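Local coordinates for CRISPR pre-crRNA endoribonuclease Cas5d (Mannheimia succiniciproducens, PDB 3KG4), which cleaves CRISPR precursor transcripts as a metal-independent endoribonuclease of the Cas5d type, so supplying the crRNAs of this bacterial immune system, at residues A16-P21 / D31-S36; G40-I45 / I51-D56. All blocks are in the same frame, centred on the assembly; numbering follows the deposited sequence.

Contact 1. Residues A16-P21 / D31-S36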
# COMPACT_ATOMS: atom_id res chain seq x y z
N ALA A 16 -8.57 8.91 2.02
CA ALA A 16 -7.18 8.53 2.29
C ALA A 16 -6.32 9.78 2.37
O ALA A 16 -6.58 10.76 1.70
CB ALA A 16 -6.61 7.61 1.19
N CYS A 17 -5.28 9.73 3.16
CA CYS A 17 -4.34 10.81 3.23
C CYS A 17 -2.93 10.28 3.44
O CYS A 17 -2.55 9.90 4.55
CB CYS A 17 -4.72 11.82 4.34
SG CYS A 17 -3.69 13.29 4.17
N PHE A 18 -2.19 10.21 2.33
CA PHE A 18 -0.81 9.81 2.35
C PHE A 18 0.02 11.08 2.29
O PHE A 18 0.32 11.63 1.21
CB PHE A 18 -0.51 8.88 1.18
CG PHE A 18 -1.48 7.78 1.07
CD1 PHE A 18 -1.48 6.74 2.00
CD2 PHE A 18 -2.47 7.80 0.10
CE1 PHE A 18 -2.45 5.69 1.91
CE2 PHE A 18 -3.40 6.78 0.00
CZ PHE A 18 -3.40 5.73 0.90
N THR A 19 0.37 11.57 3.46
CA THR A 19 0.78 12.94 3.59
C THR A 19 2.10 13.27 2.87
O THR A 19 3.11 12.60 3.06
CB THR A 19 0.89 13.31 5.10
OG1 THR A 19 -0.38 13.06 5.72
CG2 THR A 19 1.29 14.77 5.26
N ARG A 20 2.10 14.32 2.05
CA ARG A 20 3.31 14.77 1.33
C ARG A 20 4.23 15.48 2.35
O ARG A 20 3.79 16.32 3.11
CB ARG A 20 2.99 15.71 0.16
CG ARG A 20 2.03 15.15 -0.87
CD ARG A 20 1.86 16.06 -2.12
NE ARG A 20 3.17 16.12 -2.77
CZ ARG A 20 3.51 15.59 -3.94
NH1 ARG A 20 2.65 14.96 -4.74
NH2 ARG A 20 4.76 15.73 -4.32
N PRO A 21 5.51 15.12 2.37
CA PRO A 21 6.34 15.64 3.47
C PRO A 21 6.77 17.09 3.26
O PRO A 21 6.97 17.82 4.24
CB PRO A 21 7.54 14.67 3.51
CG PRO A 21 7.65 14.16 2.06
CD PRO A 21 6.21 14.10 1.56
N ASP A 31 -0.99 11.64 -4.55
CA ASP A 31 -2.04 11.22 -5.47
C ASP A 31 -2.47 9.78 -5.30
O ASP A 31 -3.59 9.45 -5.68
CB ASP A 31 -1.59 11.40 -6.95
CG ASP A 31 -1.41 12.83 -7.34
OD1 ASP A 31 -1.49 13.72 -6.48
OD2 ASP A 31 -1.24 13.08 -8.57
N VAL A 32 -1.59 8.96 -4.75
CA VAL A 32 -1.83 7.53 -4.56
C VAL A 32 -1.11 7.09 -3.28
O VAL A 32 -0.26 7.79 -2.72
CB VAL A 32 -1.26 6.68 -5.74
CG1 VAL A 32 -1.87 7.14 -7.14
CG2 VAL A 32 0.27 6.81 -5.80
N ILE A 33 -1.42 5.87 -2.87
CA ILE A 33 -0.74 5.24 -1.77
C ILE A 33 0.77 5.04 -2.01
O ILE A 33 1.23 4.71 -3.12
CB ILE A 33 -1.47 3.89 -1.41
CG1 ILE A 33 -0.93 3.32 -0.09
CG2 ILE A 33 -1.28 2.88 -2.53
CD1 ILE A 33 -1.83 2.27 0.56
N THR A 34 1.55 5.31 -0.96
CA THR A 34 2.97 5.10 -0.97
C THR A 34 3.26 3.64 -0.65
O THR A 34 2.44 2.98 -0.02
CB THR A 34 3.66 5.97 0.12
OG1 THR A 34 3.03 5.70 1.39
CG2 THR A 34 3.50 7.49 -0.23
N PRO A 35 4.45 3.14 -1.05
CA PRO A 35 4.92 1.83 -0.64
C PRO A 35 4.92 1.73 0.89
O PRO A 35 4.54 0.72 1.45
CB PRO A 35 6.35 1.80 -1.17
CG PRO A 35 6.26 2.72 -2.45
CD PRO A 35 5.34 3.78 -2.05
N SER A 36 5.37 2.82 1.55
CA SER A 36 5.42 2.92 3.01
C SER A 36 4.06 2.62 3.66
O SER A 36 3.95 1.77 4.55
CB SER A 36 5.91 4.33 3.39
OG SER A 36 6.25 4.37 4.75
O HOH W 1 -0.40 15.02 -4.41
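Phe18 lays its ring over the backbone and side chain of Ile33, and this apolar meeting makes up most of the contact. The CA of Ile33 stands 3.6 Å from the centroid of the Phe18 ring and only 13° off its normal, a CH-pi contact made over the middle of one face. Past it the branched chain runs toward the far rim: CG1 of Ile33 comes to 3.5 Å from CE1 of Phe18, and its CB lies equally near CZ. With CG1 anti to the backbone N (chi1 -170°), Ile33 sends its longer branch along that rim. Tyr116 of strand 114-124 packs against both side chains.

The backbone also approaches the ring through the carbonyl O of Val32, which comes obliquely to 3.6 Å from CD2 of Phe18. A looser side-chain contact sets the CG2 methyl of Thr34 beside the CB of Phe18. The OG1 of Thr34 turns to the N of Ala37 instead.

The polar link is indirect. NH1 of Arg20 and OD1 of Asp31 are 4.7 Å apart, and one water bridges them, accepting from NH1 at the edge of the guanidinium and donating to OD1 over 2.7 Å. Each charge also has a direct partner, Glu22 for Arg20 and Arg186 for Asp31.

Thr34, through its bond to Ala37, is the N-cap of helix 35-45; the aromatic ring thus packs on the lead-in to the first helix of the chain. This capped helix connects strands 7-13 and 51-60 of a ferredoxin-like fold, and residues 16-34 are an excursion inserted in that connection.

Contact 2. Residues G40-I45 / I51-D56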
# COMPACT_ATOMS: atom_id res chain seq x y z
N GLY A 40 2.68 -0.78 5.73
CA GLY A 40 1.98 -0.63 7.02
C GLY A 40 0.69 -1.44 7.05
O GLY A 40 0.36 -2.07 8.06
N ILE A 41 -0.04 -1.40 5.96
CA ILE A 41 -1.32 -2.04 5.87
C ILE A 41 -1.10 -3.57 5.91
O ILE A 41 -1.81 -4.26 6.64
CB ILE A 41 -2.09 -1.61 4.62
CG1 ILE A 41 -2.67 -0.19 4.77
CG2 ILE A 41 -3.22 -2.64 4.26
CD1 ILE A 41 -3.33 0.34 3.51
N LEU A 42 -0.10 -4.07 5.16
CA LEU A 42 0.21 -5.50 5.17
C LEU A 42 0.66 -5.98 6.58
O LEU A 42 0.20 -7.01 7.02
CB LEU A 42 1.28 -5.84 4.16
CG LEU A 42 0.97 -5.54 2.67
CD1 LEU A 42 2.15 -6.04 1.78
CD2 LEU A 42 -0.31 -6.15 2.20
N SER A 43 1.53 -5.22 7.22
CA SER A 43 2.06 -5.51 8.54
C SER A 43 0.99 -5.53 9.64
O SER A 43 1.11 -6.30 10.58
CB SER A 43 3.15 -4.51 8.88
OG SER A 43 4.16 -4.55 7.91
N ALA A 44 -0.06 -4.72 9.48
CA ALA A 44 -1.21 -4.67 10.39
C ALA A 44 -2.02 -5.98 10.37
O ALA A 44 -2.58 -6.40 11.40
CB ALA A 44 -2.13 -3.52 10.03
N ILE A 45 -2.07 -6.61 9.20
CA ILE A 45 -2.65 -7.94 9.05
C ILE A 45 -1.70 -9.04 9.56
O ILE A 45 -2.08 -9.88 10.36
CB ILE A 45 -3.10 -8.19 7.58
CG1 ILE A 45 -4.20 -7.20 7.19
CG2 ILE A 45 -3.60 -9.64 7.43
CD1 ILE A 45 -4.53 -7.11 5.68
N ILE A 51 10.33 -11.41 9.27
CA ILE A 51 10.06 -10.99 7.87
C ILE A 51 9.88 -9.48 7.68
O ILE A 51 9.59 -8.75 8.62
CB ILE A 51 8.79 -11.67 7.29
CG1 ILE A 51 7.55 -11.26 8.08
CG2 ILE A 51 9.00 -13.22 7.23
CD1 ILE A 51 6.25 -11.28 7.31
N ASN A 52 10.07 -9.05 6.43
CA ASN A 52 9.71 -7.71 5.97
C ASN A 52 8.90 -7.88 4.70
O ASN A 52 9.21 -8.75 3.87
CB ASN A 52 10.95 -6.82 5.70
CG ASN A 52 11.54 -6.20 7.00
OD1 ASN A 52 12.77 -6.13 7.16
ND2 ASN A 52 10.66 -5.78 7.92
N TRP A 53 7.82 -7.12 4.61
CA TRP A 53 7.00 -7.08 3.40
C TRP A 53 7.64 -6.14 2.39
O TRP A 53 7.98 -4.98 2.71
CB TRP A 53 5.61 -6.59 3.71
CG TRP A 53 4.82 -7.52 4.48
CD1 TRP A 53 4.34 -7.35 5.74
CD2 TRP A 53 4.35 -8.80 4.04
NE1 TRP A 53 3.58 -8.45 6.11
CE2 TRP A 53 3.60 -9.36 5.09
CE3 TRP A 53 4.49 -9.53 2.85
CZ2 TRP A 53 3.01 -10.63 5.00
CZ3 TRP A 53 3.93 -10.79 2.76
CH2 TRP A 53 3.18 -11.31 3.82
N VAL A 54 7.80 -6.63 1.17
CA VAL A 54 8.37 -5.79 0.10
C VAL A 54 7.28 -5.51 -0.94
O VAL A 54 6.74 -6.45 -1.51
CB VAL A 54 9.60 -6.48 -0.50
CG1 VAL A 54 10.15 -5.70 -1.74
CG2 VAL A 54 10.67 -6.66 0.57
N ILE A 55 6.99 -4.22 -1.21
CA ILE A 55 5.93 -3.87 -2.15
C ILE A 55 6.51 -3.98 -3.57
O ILE A 55 7.58 -3.41 -3.86
CB ILE A 55 5.36 -2.47 -1.91
CG1 ILE A 55 4.92 -2.29 -0.45
CG2 ILE A 55 4.11 -2.20 -2.77
CD1 ILE A 55 3.97 -3.35 0.05
N ASP A 56 5.79 -4.68 -4.43
CA ASP A 56 6.21 -4.86 -5.83
C ASP A 56 5.39 -4.01 -6.80
O ASP A 56 5.94 -3.40 -7.75
CB ASP A 56 6.13 -6.33 -6.21
CG ASP A 56 7.02 -7.19 -5.37
OD1 ASP A 56 8.22 -6.89 -5.30
OD2 ASP A 56 6.50 -8.15 -4.74
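The hydroxyl of Ser43 sits at the edge of the Trp53 indole, in the plane of the ring, with OG 3.5 Å from CD1. Its hydrogen-bonding partner is the carbonyl O of Arg39, one turn earlier in the helix, so toward the indole it makes an edge contact alone. The indole N-H is satisfied as well: NE1 of Trp53 is hydrogen-bonded to the carbonyl O of His46, just past the end of helix 35-45, which ties the ring to the turn between helix and strand.

Leu42 covers one face of the indole. Its CB lies 3.9 Å from the centroid of the five-membered ring, 15° off the normal, a CH-pi contact displaced toward the rim on the CD1 side. The opposite face is taken by CD1 of Ile51, from the same strand, and the ring is therefore held between two aliphatic groups; Phe141 of helix 135-146 adds an edge-to-face partner.

Helix 35-45 lies over strand 51-60 of the seven-stranded antiparallel sheet, the N-to-C directions of the short segments 142° apart and their axes 8.8 Å apart. This is the helix-to-strand half of the first beta-alpha-beta crossover (7-13, 35-45, 51-60) of the ferredoxin-like fold found in RAMP proteins of the Cas5 family.

The delta end of Leu42 also meets the next inward residue of the strand, Ile55. Its CD1 methyl reaches 3.7 Å from CD1 of Ile55 and also borders CB of Trp53. CG1 of Ile55 lies beside the backbone N (chi1 -53°), and the side chain folds so that CD1 comes back toward the helix. Ala120 of strand 114-124 and Ile7 of strand 7-13 pack around Leu42.

How the contacts relate
From the N terminus, the chain leaves strand 15-16, runs through 16-21 and strand 27-28, and contact 1 closes this loop where 31-36 leads into helix 35-45. The helix then supplies 40-45, and contact 2 closes the short turn back into strand 51-60. The two loops follow in series, neither nested nor crossed, with centres about 15 Å apart and helix 35-45 shared between them. They also touch directly: CD1 of Ile33 packs 3.8 Å from CD1 of Ile41, and the start of the helix, at Pro35, meets Ile55. Together they join the loop after strand 15-16, the helix and the antiparallel sheet.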